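CalU16 (PDB 4FPW) probably acts as a self-sacrifice resistance protein of the AHA1 family, helping Micromonospora echinospora withstand its own enediyne antibiotic. Local coordinates at residues Glu7-Arg12 with Ser22-Gln27; Arg26-Ala31 with Glu103-Leu108. All coordinates share one frame; numbering follows the deposited sequence.

Contact 1: residues Glu7-Arg12 with Ser22-Gln27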
ATOM      1  N   GLU A   7       5.278 -12.149   0.269  1.00 50.66           N
ATOM      2  CA  GLU A   7       6.500 -12.092  -0.516  1.00 49.57           C
ATOM      3  C   GLU A   7       6.768 -10.628  -0.811  1.00 48.18           C
ATOM      4  O   GLU A   7       5.949  -9.952  -1.454  1.00 48.01           O
ATOM      5  CB  GLU A   7       6.312 -12.835  -1.842  1.00 50.74           C
ATOM      6  CG  GLU A   7       7.524 -12.827  -2.764  1.00 51.72           C
ATOM      7  CD  GLU A   7       7.248 -13.542  -4.079  1.00 54.34           C
ATOM      8  OE1 GLU A   7       6.570 -12.944  -4.941  1.00 53.04           O
ATOM      9  OE2 GLU A   7       7.701 -14.703  -4.260  1.00 56.47           O
ATOM     10  N   ARG A   8       7.913 -10.151  -0.340  1.00 47.20           N
ATOM     11  CA  ARG A   8       8.353  -8.793  -0.571  1.00 44.98           C
ATOM     12  C   ARG A   8       9.241  -8.736  -1.788  1.00 45.40           C
ATOM     13  O   ARG A   8       9.943  -9.699  -2.103  1.00 43.74           O
ATOM     14  CB  ARG A   8       9.170  -8.297   0.609  1.00 44.45           C
ATOM     15  CG  ARG A   8       8.412  -8.203   1.916  1.00 42.87           C
ATOM     16  CD  ARG A   8       9.358  -7.809   3.039  1.00 42.27           C
ATOM     17  NE  ARG A   8       8.816  -8.249   4.315  1.00 43.44           N
ATOM     18  CZ  ARG A   8       9.284  -9.259   5.045  1.00 44.18           C
ATOM     19  NH1 ARG A   8      10.353  -9.939   4.670  1.00 44.39           N
ATOM     20  NH2 ARG A   8       8.683  -9.572   6.185  1.00 45.25           N
ATOM     21  N   ALA A   9       9.248  -7.571  -2.436  1.00 45.51           N
ATOM     22  CA  ALA A   9      10.090  -7.345  -3.604  1.00 45.62           C
ATOM     23  C   ALA A   9      10.335  -5.850  -3.893  1.00 46.47           C
ATOM     24  O   ALA A   9       9.826  -4.951  -3.198  1.00 44.01           O
ATOM     25  CB  ALA A   9       9.488  -8.035  -4.813  1.00 45.89           C
ATOM     26  N   LEU A  10      11.149  -5.620  -4.922  1.00 47.70           N
ATOM     27  CA  LEU A  10      11.537  -4.299  -5.358  1.00 46.80           C
ATOM     28  C   LEU A  10      11.278  -4.168  -6.839  1.00 46.96           C
ATOM     29  O   LEU A  10      11.596  -5.059  -7.608  1.00 48.22           O
ATOM     30  CB  LEU A  10      13.017  -4.049  -5.057  1.00 46.87           C
ATOM     31  CG  LEU A  10      13.349  -4.101  -3.562  1.00 46.70           C
ATOM     32  CD1 LEU A  10      14.849  -3.946  -3.359  1.00 48.26           C
ATOM     33  CD2 LEU A  10      12.594  -3.030  -2.790  1.00 45.22           C
ATOM     34  N   GLY A  11      10.668  -3.051  -7.219  1.00 48.63           N
ATOM     35  CA  GLY A  11      10.474  -2.697  -8.613  1.00 49.90           C
ATOM     36  C   GLY A  11      11.121  -1.363  -8.960  1.00 51.69           C
ATOM     37  O   GLY A  11      12.021  -0.876  -8.262  1.00 50.28           O
ATOM     38  N   ARG A  12      10.654  -0.791 -10.067  1.00 54.10           N
ATOM     39  CA  ARG A  12      11.214   0.437 -10.627  1.00 54.68           C
ATOM     40  C   ARG A  12      10.126   1.185 -11.378  1.00 55.27           C
ATOM     41  O   ARG A  12       9.356   0.578 -12.139  1.00 54.20           O
ATOM     42  CB  ARG A  12      12.369   0.123 -11.584  1.00 56.87           C
ATOM     43  CG  ARG A  12      13.728  -0.046 -10.911  1.00 58.25           C
ATOM     44  CD  ARG A  12      14.818  -0.410 -11.921  1.00 60.35           C
ATOM     45  NE  ARG A  12      16.060  -0.902 -11.303  1.00 61.04           N
ATOM     46  CZ  ARG A  12      16.911  -0.162 -10.587  1.00 61.93           C
ATOM     47  NH1 ARG A  12      16.681   1.133 -10.350  1.00 61.26           N
ATOM     48  NH2 ARG A  12      18.008  -0.721 -10.093  1.00 63.62           N
ATOM     49  N   SER A  22      10.913   0.776  -5.972  1.00 47.40           N
ATOM     50  CA  SER A  22       9.662   0.533  -5.245  1.00 45.93           C
ATOM     51  C   SER A  22       9.631  -0.713  -4.358  1.00 47.07           C
ATOM     52  O   SER A  22      10.361  -1.696  -4.560  1.00 46.85           O
ATOM     53  CB  SER A  22       8.472   0.478  -6.213  1.00 45.50           C
ATOM     54  OG  SER A  22       8.650  -0.525  -7.195  1.00 46.69           O
ATOM     55  N   ILE A  23       8.746  -0.612  -3.374  1.00 46.69           N
ATOM     56  CA  ILE A  23       8.324  -1.679  -2.495  1.00 44.75           C
ATOM     57  C   ILE A  23       7.208  -2.412  -3.193  1.00 46.70           C
ATOM     58  O   ILE A  23       6.327  -1.777  -3.780  1.00 47.65           O
ATOM     59  CB  ILE A  23       7.798  -1.072  -1.173  1.00 44.61           C
ATOM     60  CG1 ILE A  23       8.848  -1.222  -0.071  1.00 45.59           C
ATOM     61  CG2 ILE A  23       6.468  -1.678  -0.726  1.00 44.47           C
ATOM     62  CD1 ILE A  23      10.267  -0.899  -0.496  1.00 46.46           C
ATOM     63  N   ILE A  24       7.244  -3.743  -3.134  1.00 46.76           N
ATOM     64  CA  ILE A  24       6.172  -4.559  -3.692  1.00 46.57           C
ATOM     65  C   ILE A  24       5.822  -5.659  -2.700  1.00 46.46           C
ATOM     66  O   ILE A  24       6.671  -6.475  -2.346  1.00 48.93           O
ATOM     67  CB  ILE A  24       6.567  -5.163  -5.051  1.00 47.17           C
ATOM     68  CG1 ILE A  24       6.622  -4.069  -6.126  1.00 47.58           C
ATOM     69  CG2 ILE A  24       5.553  -6.211  -5.484  1.00 48.05           C
ATOM     70  CD1 ILE A  24       7.348  -4.479  -7.394  1.00 47.73           C
ATOM     71  N   ILE A  25       4.566  -5.670  -2.268  1.00 44.68           N
ATOM     72  CA  ILE A  25       4.091  -6.588  -1.266  1.00 44.34           C
ATOM     73  C   ILE A  25       3.038  -7.446  -1.917  1.00 47.50           C
ATOM     74  O   ILE A  25       2.113  -6.914  -2.539  1.00 46.81           O
ATOM     75  CB  ILE A  25       3.499  -5.833  -0.079  1.00 43.06           C
ATOM     76  CG1 ILE A  25       4.631  -5.245   0.756  1.00 42.39           C
ATOM     77  CG2 ILE A  25       2.627  -6.736   0.792  1.00 43.32           C
ATOM     78  CD1 ILE A  25       4.163  -4.152   1.689  1.00 43.35           C
ATOM     79  N   ARG A  26       3.200  -8.766  -1.780  1.00 49.04           N
ATOM     80  CA  ARG A  26       2.281  -9.729  -2.356  1.00 50.71           C
ATOM     81  C   ARG A  26       1.747 -10.614  -1.258  1.00 51.38           C
ATOM     82  O   ARG A  26       2.513 -11.196  -0.480  1.00 52.60           O
ATOM     83  CB  ARG A  26       2.974 -10.599  -3.403  1.00 54.28           C
ATOM     84  CG  ARG A  26       3.781  -9.825  -4.446  1.00 55.64           C
ATOM     85  CD  ARG A  26       4.126 -10.723  -5.623  1.00 56.98           C
ATOM     86  NE  ARG A  26       4.709  -9.980  -6.739  1.00 58.58           N
ATOM     87  CZ  ARG A  26       6.011  -9.873  -7.013  1.00 59.71           C
ATOM     88  NH1 ARG A  26       6.947 -10.461  -6.263  1.00 61.34           N
ATOM     89  NH2 ARG A  26       6.385  -9.164  -8.072  1.00 59.84           N
ATOM     90  N   GLN A  27       0.427 -10.703  -1.209  1.00 49.95           N
ATOM     91  CA  GLN A  27      -0.277 -11.461  -0.209  1.00 49.21           C
ATOM     92  C   GLN A  27      -1.502 -12.043  -0.853  1.00 50.92           C
ATOM     93  O   GLN A  27      -2.171 -11.385  -1.665  1.00 48.87           O
ATOM     94  CB  GLN A  27      -0.725 -10.568   0.920  1.00 49.46           C
ATOM     95  CG  GLN A  27       0.406  -9.885   1.664  1.00 49.69           C
ATOM     96  CD  GLN A  27      -0.111  -9.130   2.861  1.00 50.94           C
ATOM     97  OE1 GLN A  27      -0.993  -8.285   2.726  1.00 51.63           O
ATOM     98  NE2 GLN A  27       0.432  -9.422   4.040  1.00 51.23           N
TER
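E7 faces R26, A9 faces I24 and G11 faces S22 as hydrogen-bonded pairs of two antiparallel strands, whose axes come within 4.6 Å and run at 143° to each other. The E7 and A9 pairs each make two backbone bonds, such as A9 N to I24 O at 2.8 Å. At G11 and S22 the bond from G11 N is sound and the return bond is weak. L10 CA adds a CA-H...O contact to S22 O at 3.0 Å.

The face with E7, A9, S22, I24 and R26 carries most of the side-chain contact. E7 and R26 form a salt bridge, and within it R26 NH1 makes a bent hydrogen bond to E7 OE1 at 2.8 Å. E7 CG lies anti to the backbone N (chi1 179°). The chain is extended beyond CG, and OE1 ends beside R26 NH1. The carboxylate and guanidinium planes are 82° apart. R26 NH1 meets E7 OE1 from above the carboxylate plane. I24 CG2 lies over one face of the same guanidinium, toward its rim. A9 CB packs on I24 CB at 4.1 Å. Further along, I24 CD1 reaches 3.6 Å from G11 N, and S22 OG sits beside G11 CA, so both lie against the backbone of the glycine.

On the other face, L10 CD2 meets I23 CD1 at 3.9 Å. The charged end of R8 leaves this strand pair and forms a salt bridge with E129.

The pair is the N-terminal beta hairpin, at one edge of the antiparallel sheet. I23 and I25 pack on W173 of helix 161-177 and on helix 118-138. Strand 106-115 bonds to the far side of strand 20-29, through I23 with H113 and I25 with L111.

Contact 2: residues Arg26-Ala31 with Glu103-Leu108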
ATOM      1  N   ARG A  26       3.200  -8.766  -1.780  1.00 49.04           N
ATOM      2  CA  ARG A  26       2.281  -9.729  -2.356  1.00 50.71           C
ATOM      3  C   ARG A  26       1.747 -10.614  -1.258  1.00 51.38           C
ATOM      4  O   ARG A  26       2.513 -11.196  -0.480  1.00 52.60           O
ATOM      5  CB  ARG A  26       2.974 -10.599  -3.403  1.00 54.28           C
ATOM      6  CG  ARG A  26       3.781  -9.825  -4.446  1.00 55.64           C
ATOM      7  CD  ARG A  26       4.126 -10.723  -5.623  1.00 56.98           C
ATOM      8  NE  ARG A  26       4.709  -9.980  -6.739  1.00 58.58           N
ATOM      9  CZ  ARG A  26       6.011  -9.873  -7.013  1.00 59.71           C
ATOM     10  NH1 ARG A  26       6.947 -10.461  -6.263  1.00 61.34           N
ATOM     11  NH2 ARG A  26       6.385  -9.164  -8.072  1.00 59.84           N
ATOM     12  N   GLN A  27       0.427 -10.703  -1.209  1.00 49.95           N
ATOM     13  CA  GLN A  27      -0.277 -11.461  -0.209  1.00 49.21           C
ATOM     14  C   GLN A  27      -1.502 -12.043  -0.853  1.00 50.92           C
ATOM     15  O   GLN A  27      -2.171 -11.385  -1.665  1.00 48.87           O
ATOM     16  CB  GLN A  27      -0.725 -10.568   0.920  1.00 49.46           C
ATOM     17  CG  GLN A  27       0.406  -9.885   1.664  1.00 49.69           C
ATOM     18  CD  GLN A  27      -0.111  -9.130   2.861  1.00 50.94           C
ATOM     19  OE1 GLN A  27      -0.993  -8.285   2.726  1.00 51.63           O
ATOM     20  NE2 GLN A  27       0.432  -9.422   4.040  1.00 51.23           N
ATOM     21  N   ARG A  28      -1.796 -13.283  -0.484  1.00 52.64           N
ATOM     22  CA  ARG A  28      -2.919 -13.971  -1.042  1.00 53.94           C
ATOM     23  C   ARG A  28      -4.001 -13.978   0.014  1.00 54.30           C
ATOM     24  O   ARG A  28      -3.713 -14.180   1.197  1.00 54.46           O
ATOM     25  CB  ARG A  28      -2.518 -15.385  -1.433  1.00 57.13           C
ATOM     26  CG  ARG A  28      -3.225 -15.845  -2.687  1.00 60.58           C
ATOM     27  CD  ARG A  28      -3.338 -17.348  -2.755  1.00 64.57           C
ATOM     28  NE  ARG A  28      -4.655 -17.738  -3.229  1.00 66.92           N
ATOM     29  CZ  ARG A  28      -5.092 -18.990  -3.258  1.00 72.50           C
ATOM     30  NH1 ARG A  28      -4.304 -19.983  -2.842  1.00 74.89           N
ATOM     31  NH2 ARG A  28      -6.326 -19.253  -3.702  1.00 73.09           N
ATOM     32  N   TYR A  29      -5.239 -13.726  -0.400  1.00 53.91           N
ATOM     33  CA  TYR A  29      -6.364 -13.845   0.514  1.00 54.63           C
ATOM     34  C   TYR A  29      -7.397 -14.800  -0.016  1.00 55.75           C
ATOM     35  O   TYR A  29      -7.607 -14.933  -1.224  1.00 54.40           O
ATOM     36  CB  TYR A  29      -7.024 -12.501   0.801  1.00 54.99           C
ATOM     37  CG  TYR A  29      -6.060 -11.475   1.336  1.00 55.61           C
ATOM     38  CD1 TYR A  29      -5.725 -11.437   2.687  1.00 56.57           C
ATOM     39  CD2 TYR A  29      -5.474 -10.553   0.489  1.00 53.44           C
ATOM     40  CE1 TYR A  29      -4.836 -10.506   3.170  1.00 54.68           C
ATOM     41  CE2 TYR A  29      -4.584  -9.625   0.960  1.00 52.99           C
ATOM     42  CZ  TYR A  29      -4.268  -9.601   2.297  1.00 53.73           C
ATOM     43  OH  TYR A  29      -3.377  -8.644   2.728  1.00 52.64           O
ATOM     44  N   ASP A  30      -8.052 -15.431   0.950  1.00 57.93           N
ATOM     45  CA  ASP A  30      -9.026 -16.491   0.770  1.00 59.31           C
ATOM     46  C   ASP A  30     -10.433 -15.881   0.670  1.00 58.54           C
ATOM     47  O   ASP A  30     -11.422 -16.500   1.057  1.00 59.93           O
ATOM     48  CB  ASP A  30      -8.908 -17.392   2.009  1.00 61.20           C
ATOM     49  CG  ASP A  30      -9.513 -18.756   1.832  1.00 63.38           C
ATOM     50  OD1 ASP A  30      -9.818 -19.171   0.688  1.00 65.24           O
ATOM     51  OD2 ASP A  30      -9.680 -19.416   2.880  1.00 63.92           O
ATOM     52  N   ALA A  31     -10.507 -14.639   0.196  1.00 56.01           N
ATOM     53  CA  ALA A  31     -11.770 -13.974  -0.071  1.00 54.74           C
ATOM     54  C   ALA A  31     -11.750 -13.651  -1.549  1.00 53.98           C
ATOM     55  O   ALA A  31     -10.700 -13.689  -2.164  1.00 53.10           O
ATOM     56  CB  ALA A  31     -11.889 -12.714   0.758  1.00 53.18           C
ATOM     57  N   GLU A 103      -6.961 -15.574  -8.124  1.00 75.02           N
ATOM     58  CA  GLU A 103      -6.317 -16.871  -8.130  1.00 79.06           C
ATOM     59  C   GLU A 103      -7.383 -17.807  -7.583  1.00 79.02           C
ATOM     60  O   GLU A 103      -7.689 -17.772  -6.388  1.00 78.25           O
ATOM     61  CB  GLU A 103      -5.067 -16.842  -7.251  1.00 81.09           C
ATOM     62  CG  GLU A 103      -4.332 -18.173  -7.131  1.00 84.49           C
ATOM     63  CD  GLU A 103      -3.209 -18.103  -6.109  1.00 85.72           C
ATOM     64  OE1 GLU A 103      -2.712 -16.977  -5.853  1.00 81.48           O
ATOM     65  OE2 GLU A 103      -2.831 -19.163  -5.556  1.00 86.18           O
ATOM     66  N   GLY A 104      -7.985 -18.592  -8.471  1.00 81.95           N
ATOM     67  CA  GLY A 104      -9.138 -19.432  -8.126  1.00 85.15           C
ATOM     68  C   GLY A 104     -10.232 -18.672  -7.388  1.00 84.87           C
ATOM     69  O   GLY A 104     -10.606 -17.555  -7.775  1.00 86.16           O
ATOM     70  N   ASP A 105     -10.723 -19.272  -6.306  1.00 82.64           N
ATOM     71  CA  ASP A 105     -11.745 -18.653  -5.448  1.00 79.07           C
ATOM     72  C   ASP A 105     -11.243 -17.454  -4.614  1.00 74.01           C
ATOM     73  O   ASP A 105     -12.052 -16.789  -3.950  1.00 75.58           O
ATOM     74  CB  ASP A 105     -12.359 -19.714  -4.520  1.00 80.68           C
ATOM     75  CG  ASP A 105     -11.306 -20.480  -3.703  1.00 81.21           C
ATOM     76  OD1 ASP A 105     -10.093 -20.317  -3.961  1.00 75.72           O
ATOM     77  OD2 ASP A 105     -11.702 -21.265  -2.812  1.00 84.47           O
ATOM     78  N   GLY A 106      -9.935 -17.181  -4.647  1.00 67.83           N
ATOM     79  CA  GLY A 106      -9.323 -16.126  -3.827  1.00 63.23           C
ATOM     80  C   GLY A 106      -8.704 -14.985  -4.626  1.00 59.31           C
ATOM     81  O   GLY A 106      -9.002 -14.792  -5.807  1.00 57.61           O
ATOM     82  N   THR A 107      -7.841 -14.207  -3.984  1.00 57.16           N
ATOM     83  CA  THR A 107      -7.205 -13.064  -4.662  1.00 55.86           C
ATOM     84  C   THR A 107      -5.727 -12.892  -4.288  1.00 54.02           C
ATOM     85  O   THR A 107      -5.360 -13.098  -3.127  1.00 54.16           O
ATOM     86  CB  THR A 107      -8.017 -11.743  -4.479  1.00 54.76           C
ATOM     87  OG1 THR A 107      -7.190 -10.711  -3.931  1.00 55.55           O
ATOM     88  CG2 THR A 107      -9.196 -11.924  -3.567  1.00 54.85           C
ATOM     89  N   LEU A 108      -4.891 -12.544  -5.280  1.00 52.37           N
ATOM     90  CA  LEU A 108      -3.476 -12.194  -5.034  1.00 51.28           C
ATOM     91  C   LEU A 108      -3.286 -10.671  -4.980  1.00 49.96           C
ATOM     92  O   LEU A 108      -3.024 -10.024  -5.990  1.00 51.16           O
ATOM     93  CB  LEU A 108      -2.504 -12.808  -6.074  1.00 50.84           C
ATOM     94  CG  LEU A 108      -1.038 -12.264  -5.993  1.00 49.74           C
ATOM     95  CD1 LEU A 108      -0.447 -12.444  -4.607  1.00 48.64           C
ATOM     96  CD2 LEU A 108      -0.065 -12.831  -7.019  1.00 51.02           C
TER
HETATM   97  O   HOH W   1      -9.034 -19.266  -1.814  1.00 52.59           O
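R28 lies across E103, and its side chain touches residues 103-108 from CB to its tip. R28 CB starts 4.0 Å from T107 O. CG comes close to T107 O and to E103 OE1. R28 CD sits 3.2 Å from E103 OE1. The chain then bends at chi3 (138°), and NE lies over the E103 carboxylate. The two flat groups stack, with planes 22° apart, and E103 OE2 lies above one guanidinium face near its rim. R28 NH1 to E103 OE2 is 3.2 Å, an ion pair without a hydrogen bond, because the oxygen lies well out of the guanidinium plane. At the tip, R28 NH2 makes a weak hydrogen bond to E103 O at 3.4 Å. R28 NH2 also forms a long salt bridge to D105 OD1, at 3.9 Å.

E103 and D105 both belong to the type II' beta turn E103-G106, the tight two-residue connection of the hairpin 94-103/106-115 in this Bet v 1-like fold. G104 takes the first corner of the turn with positive phi (50°), as a type II' turn requires. Next to the turn, Y29 and T107 make a hydrogen-bonded antiparallel pair, with Y29 N to T107 O at 2.8 Å and T107 N to Y29 O at 2.9 Å. L108 CD1 lies against the Q27 backbone. The Y29 and T107 side chains share the face packed by helices: Y29 meets L132 and L135, and T107 meets V33 and V36. A water donates to both D30 OD1 and D105 OD1, bridging two acidic side chains.

Overall arrangement
From the N terminus, strand 7-15 turns back into strand 20-29, and contact 1 closes this short hairpin loop. The chain leaves strand 20-29 through contact 2, passes along helices 33-41 and 43-49 and then the strands from 53-54 to 94-103, and returns at 103-108. Contact 2 thus closes a loop of 71 residues. The two loops neither nest nor cross. They follow one another, and the contacts overlap at R26 and Q27. The centres of the two contacts lie about 16 Å apart. Strand 20-29 is common to both: contact 1 fixes the edge strand 7-15 to one side of it, and contact 2 joins its other side to strand 106-115, and so to the rest of the sheet.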